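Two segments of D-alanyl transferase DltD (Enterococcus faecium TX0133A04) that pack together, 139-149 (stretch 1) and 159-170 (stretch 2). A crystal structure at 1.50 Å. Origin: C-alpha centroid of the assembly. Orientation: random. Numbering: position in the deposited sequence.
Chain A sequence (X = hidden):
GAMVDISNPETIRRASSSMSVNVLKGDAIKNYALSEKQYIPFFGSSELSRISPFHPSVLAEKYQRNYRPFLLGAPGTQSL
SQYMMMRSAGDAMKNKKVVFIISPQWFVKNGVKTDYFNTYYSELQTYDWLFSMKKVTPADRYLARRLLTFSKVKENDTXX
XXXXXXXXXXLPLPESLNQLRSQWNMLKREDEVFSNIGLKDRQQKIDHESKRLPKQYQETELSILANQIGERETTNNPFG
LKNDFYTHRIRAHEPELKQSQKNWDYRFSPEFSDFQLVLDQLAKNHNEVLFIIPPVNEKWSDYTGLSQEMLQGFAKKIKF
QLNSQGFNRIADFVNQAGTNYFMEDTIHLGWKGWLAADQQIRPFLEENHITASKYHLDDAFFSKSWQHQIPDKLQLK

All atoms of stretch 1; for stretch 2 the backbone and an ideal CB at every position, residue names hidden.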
# COMPACT_ATOMS: atom_id res chain seq x y z
N ALA A 139 -8.05 -18.02 3.04
CA ALA A 139 -7.55 -16.72 3.46
C ALA A 139 -7.63 -16.56 4.98
O ALA A 139 -6.67 -16.10 5.62
CB ALA A 139 -8.33 -15.59 2.78
N ASP A 140 -8.76 -16.96 5.57
CA ASP A 140 -8.92 -16.83 7.01
C ASP A 140 -7.93 -17.70 7.76
O ASP A 140 -7.39 -17.30 8.80
CB ASP A 140 -10.35 -17.23 7.42
CG ASP A 140 -11.42 -16.34 6.81
OD1 ASP A 140 -11.26 -15.10 6.81
OD2 ASP A 140 -12.45 -16.88 6.35
N ARG A 141 -7.68 -18.92 7.24
CA ARG A 141 -6.75 -19.83 7.89
C ARG A 141 -5.34 -19.27 7.82
O ARG A 141 -4.58 -19.34 8.80
CB ARG A 141 -6.81 -21.21 7.25
CG ARG A 141 -8.17 -21.89 7.37
CD ARG A 141 -8.11 -23.31 6.82
NE ARG A 141 -7.42 -24.20 7.74
CZ ARG A 141 -7.17 -25.48 7.50
NH1 ARG A 141 -7.54 -26.03 6.35
NH2 ARG A 141 -6.53 -26.21 8.41
N TYR A 142 -4.97 -18.68 6.67
CA TYR A 142 -3.65 -18.10 6.53
C TYR A 142 -3.47 -16.93 7.48
O TYR A 142 -2.45 -16.82 8.17
CB TYR A 142 -3.40 -17.67 5.07
CG TYR A 142 -2.08 -16.97 4.92
CD1 TYR A 142 -0.90 -17.69 4.86
CD2 TYR A 142 -2.02 -15.59 4.88
CE1 TYR A 142 0.32 -17.05 4.76
CE2 TYR A 142 -0.80 -14.93 4.78
CZ TYR A 142 0.36 -15.68 4.71
OH TYR A 142 1.59 -15.07 4.61
N LEU A 143 -4.44 -16.02 7.51
CA LEU A 143 -4.33 -14.88 8.41
C LEU A 143 -4.21 -15.32 9.86
O LEU A 143 -3.42 -14.76 10.62
CB LEU A 143 -5.52 -13.95 8.23
CG LEU A 143 -5.56 -12.74 9.16
CD1 LEU A 143 -4.34 -11.88 8.96
CD2 LEU A 143 -6.85 -11.98 8.88
N ALA A 144 -5.00 -16.32 10.27
CA ALA A 144 -4.91 -16.79 11.65
C ALA A 144 -3.52 -17.34 11.93
O ALA A 144 -2.92 -17.05 12.97
CB ALA A 144 -5.97 -17.86 11.94
N ARG A 145 -2.97 -18.11 10.98
CA ARG A 145 -1.62 -18.64 11.12
C ARG A 145 -0.61 -17.52 11.27
O ARG A 145 0.30 -17.60 12.10
CB ARG A 145 -1.28 -19.48 9.89
CG ARG A 145 -1.86 -20.87 9.91
CD ARG A 145 -1.06 -21.85 9.05
NE ARG A 145 -0.93 -21.44 7.64
CZ ARG A 145 -1.88 -21.56 6.72
NH1 ARG A 145 -3.07 -22.05 7.05
NH2 ARG A 145 -1.65 -21.18 5.47
N ARG A 146 -0.76 -16.46 10.49
CA ARG A 146 0.19 -15.36 10.57
C ARG A 146 0.06 -14.63 11.89
O ARG A 146 1.06 -14.35 12.56
CB ARG A 146 -0.05 -14.39 9.42
CG ARG A 146 0.43 -14.88 8.09
CD ARG A 146 1.94 -14.86 8.03
NE ARG A 146 2.49 -13.54 7.69
CZ ARG A 146 3.62 -13.04 8.19
NH1 ARG A 146 4.32 -13.71 9.09
NH2 ARG A 146 4.03 -11.85 7.80
N LEU A 147 -1.17 -14.29 12.27
CA LEU A 147 -1.37 -13.51 13.48
C LEU A 147 -0.81 -14.23 14.69
O LEU A 147 -0.29 -13.58 15.61
CB LEU A 147 -2.86 -13.23 13.69
CG LEU A 147 -3.47 -12.28 12.67
CD1 LEU A 147 -4.94 -12.13 12.84
CD2 LEU A 147 -2.82 -10.89 12.75
N LEU A 148 -0.90 -15.57 14.71
CA LEU A 148 -0.42 -16.35 15.83
C LEU A 148 1.09 -16.35 15.98
O LEU A 148 1.59 -16.92 16.96
CB LEU A 148 -0.90 -17.80 15.71
CG LEU A 148 -2.36 -18.03 16.06
CD1 LEU A 148 -2.82 -19.37 15.56
CD2 LEU A 148 -2.55 -17.91 17.56
N THR A 149 1.83 -15.75 15.04
CA THR A 149 3.28 -15.65 15.16
C THR A 149 3.74 -14.35 15.80
O THR A 149 4.93 -14.21 16.10
CB THR A 149 3.98 -15.83 13.79
OG1 THR A 149 3.78 -14.68 12.95
CG2 THR A 149 3.47 -17.08 13.09
N UNK A 159 -8.40 -14.28 22.31
CA UNK A 159 -8.23 -14.19 20.86
C UNK A 159 -7.37 -15.34 20.34
O UNK A 159 -7.67 -15.93 19.30
CB UNK A 159 -7.60 -12.85 20.48
N UNK A 160 -6.29 -15.66 21.06
CA UNK A 160 -5.39 -16.70 20.59
C UNK A 160 -6.11 -18.04 20.42
O UNK A 160 -5.89 -18.75 19.44
CB UNK A 160 -4.22 -16.85 21.56
N UNK A 161 -6.97 -18.40 21.38
CA UNK A 161 -7.68 -19.67 21.26
C UNK A 161 -8.64 -19.65 20.08
O UNK A 161 -8.81 -20.66 19.39
CB UNK A 161 -8.44 -19.98 22.55
N UNK A 162 -9.26 -18.50 19.82
CA UNK A 162 -10.12 -18.38 18.65
C UNK A 162 -9.31 -18.53 17.38
O UNK A 162 -9.71 -19.25 16.45
CB UNK A 162 -10.86 -17.04 18.65
N UNK A 163 -8.13 -17.91 17.32
CA UNK A 163 -7.31 -18.04 16.12
C UNK A 163 -6.84 -19.47 15.92
O UNK A 163 -6.74 -19.94 14.78
CB UNK A 163 -6.10 -17.10 16.19
N UNK A 164 -6.54 -20.19 17.00
CA UNK A 164 -6.18 -21.61 16.86
C UNK A 164 -7.32 -22.42 16.25
O UNK A 164 -7.09 -23.33 15.45
CB UNK A 164 -5.80 -22.20 18.22
N UNK A 165 -8.57 -22.12 16.62
CA UNK A 165 -9.72 -22.79 16.02
C UNK A 165 -9.78 -22.55 14.52
O UNK A 165 -9.98 -23.48 13.73
CB UNK A 165 -11.02 -22.31 16.68
N UNK A 166 -9.62 -21.29 14.11
CA UNK A 166 -9.66 -20.94 12.69
C UNK A 166 -8.50 -21.57 11.94
O UNK A 166 -8.66 -22.04 10.81
CB UNK A 166 -9.64 -19.42 12.51
N UNK A 167 -7.31 -21.56 12.54
CA UNK A 167 -6.15 -22.17 11.89
C UNK A 167 -6.42 -23.63 11.54
O UNK A 167 -5.99 -24.12 10.49
CB UNK A 167 -4.92 -22.07 12.79
N UNK A 168 -7.14 -24.35 12.41
CA UNK A 168 -7.51 -25.73 12.17
C UNK A 168 -8.65 -25.88 11.18
O UNK A 168 -9.07 -27.02 10.91
CB UNK A 168 -7.89 -26.40 13.49
N UNK A 169 -9.19 -24.78 10.66
CA UNK A 169 -10.22 -24.82 9.65
C UNK A 169 -11.64 -24.80 10.18
O UNK A 169 -12.57 -25.02 9.40
CB UNK A 169 -10.03 -26.07 8.79
N UNK A 170 -11.83 -24.50 11.45
CA UNK A 170 -13.14 -24.59 12.08
C UNK A 170 -13.66 -23.21 12.42
O UNK A 170 -12.90 -22.31 12.81
CB UNK A 170 -13.08 -25.46 13.34

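The two helices, 139-147 and 159-167, run at 138° between their N-to-C directions, with axes approaching to 8.2 Å. The CA-to-CB bond of Ala144 points toward stretch 2, and its CA lies 5.2 Å from the CA of position 163.

At position 159 the CA-to-CB bond runs sideways and nothing of stretch 1 lies within 5.5 Å of the ideal CB, so the visible atoms exclude little. The residue is Leu159, which makes no contact here. Position 160 is also sideways, but its ideal CB lies 4.5 Å from Leu148 CD2; a small or branched residue would suit, polar or not. Thr160 places CG2 3.8 Å from Leu148 CD2, while its OG1 is hydrogen-bonded elsewhere in the structure. Positions 161 and 162 find no stretch 1 atom near their CB atoms and are weakly constrained; they are Ala161 and Ile162.

Position 163 points toward stretch 1. Its ideal CB is 3.9 Å from Leu148 CG and 4.3 Å from Ala144 CB, and the surroundings are aliphatic, favouring Leu, Ile, Val or Met. It is Leu163, in the m,t rotamer. CB packs on Leu148 CG at 3.9 Å, CD1 reaches Leu147 CB at 3.8 Å, and CD2 lies 4.2 Å from Ala144 CB, so one side chain touches three residues.

At 164 the CA-to-CB bond points away, yet Leu148 CD1 is 4.9 Å from the ideal CB, so a flexible chain could fold back over that methyl. Gln164 does so with chi1 and chi2 both m, bringing CD to 3.7 Å from Leu148 CD1. Position 165 points away with nothing nearby, and many residues would fit; it is Thr165.

Position 166 points sideways, its ideal CB 4.0 Å from Ala144 CB and 4.8 Å from Asp140 O. The methyl beside it favours a compact aliphatic group. Ile166 puts CG2 3.8 Å from Ala144 CB and 3.5 Å from Asp140 O.

Position 167 has its ideal CB 4.4 Å from each of Arg145 CG, Leu148 CD1 and Ala144 CB. A long chain with an aliphatic stem would exploit this, and Lys, Met, Gln or Glu are all reasonable. Lys167 is extended, all four chi angles t, with CG 3.6 Å from Arg145 CG and CD 3.9 Å from Leu148 CD1; NZ donates to a water (3.0 Å) that in turn donates to Arg145 O (2.8 Å). Its backbone O accepts from Arg141 NE (3.1 Å) and NH2 (3.0 Å), near the guanidinium plane.

At 168 the CB points away, 5.3 Å from Arg141 NH2, leaving room for most polar residues; it is Lys168.

Position 169 has phi/psi of 92/12. A CB here would jam against the preceding carbonyl O and sit 3.2 Å from Arg141 CZ. Both arguments indicate glycine. Gly169 closes the helix in a Schellman motif, its CA over one guanidinium face, 3.4 Å from Arg141 NE. Position 170 points away without neighbours, and Lys170 makes no contact.

Stretch 2, residues 159-170: LTAILQTIKKGK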
# COMPACT_ATOMS: atom_id res chain seq x y z
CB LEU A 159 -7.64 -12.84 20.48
CG LEU A 159 -7.10 -12.66 19.05
CD1 LEU A 159 -8.25 -12.71 18.06
CD2 LEU A 159 -6.34 -11.36 18.92
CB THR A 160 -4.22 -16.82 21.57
OG1 THR A 160 -3.39 -15.65 21.48
CG2 THR A 160 -3.39 -18.04 21.25
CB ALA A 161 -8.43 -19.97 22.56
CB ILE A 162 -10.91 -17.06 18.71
CG1 ILE A 162 -12.01 -17.15 19.78
CG2 ILE A 162 -11.46 -16.72 17.34
CD1 ILE A 162 -12.52 -15.81 20.23
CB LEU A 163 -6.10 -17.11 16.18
CG LEU A 163 -6.39 -15.62 16.17
CD1 LEU A 163 -5.09 -14.83 16.32
CD2 LEU A 163 -7.15 -15.19 14.91
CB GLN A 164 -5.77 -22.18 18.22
CG GLN A 164 -4.45 -21.63 18.78
CD GLN A 164 -3.23 -22.10 18.01
OE1 GLN A 164 -3.35 -22.80 17.00
NE2 GLN A 164 -2.05 -21.72 18.48
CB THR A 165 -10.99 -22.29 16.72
OG1 THR A 165 -10.94 -22.64 18.11
CG2 THR A 165 -12.23 -22.88 16.10
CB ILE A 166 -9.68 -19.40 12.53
CG1 ILE A 166 -10.98 -18.86 13.14
CG2 ILE A 166 -9.49 -19.04 11.07
CD1 ILE A 166 -11.00 -17.35 13.32
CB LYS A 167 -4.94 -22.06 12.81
CG LYS A 167 -3.70 -22.77 12.30
CD LYS A 167 -2.51 -22.42 13.16
CE LYS A 167 -1.30 -23.25 12.78
NZ LYS A 167 -0.06 -22.76 13.44
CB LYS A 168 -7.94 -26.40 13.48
CG LYS A 168 -6.82 -26.68 14.47
CD LYS A 168 -7.34 -27.48 15.67
CE LYS A 168 -7.79 -28.90 15.29
NZ LYS A 168 -8.19 -29.73 16.46
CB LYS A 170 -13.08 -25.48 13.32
CG LYS A 170 -12.77 -26.93 12.98
CD LYS A 170 -12.81 -27.83 14.21
CE LYS A 170 -12.60 -29.29 13.83
NZ LYS A 170 -12.60 -30.20 15.00
O HOH W 1 1.01 -19.98 13.32
O HOH W 2 -3.90 -23.84 8.56
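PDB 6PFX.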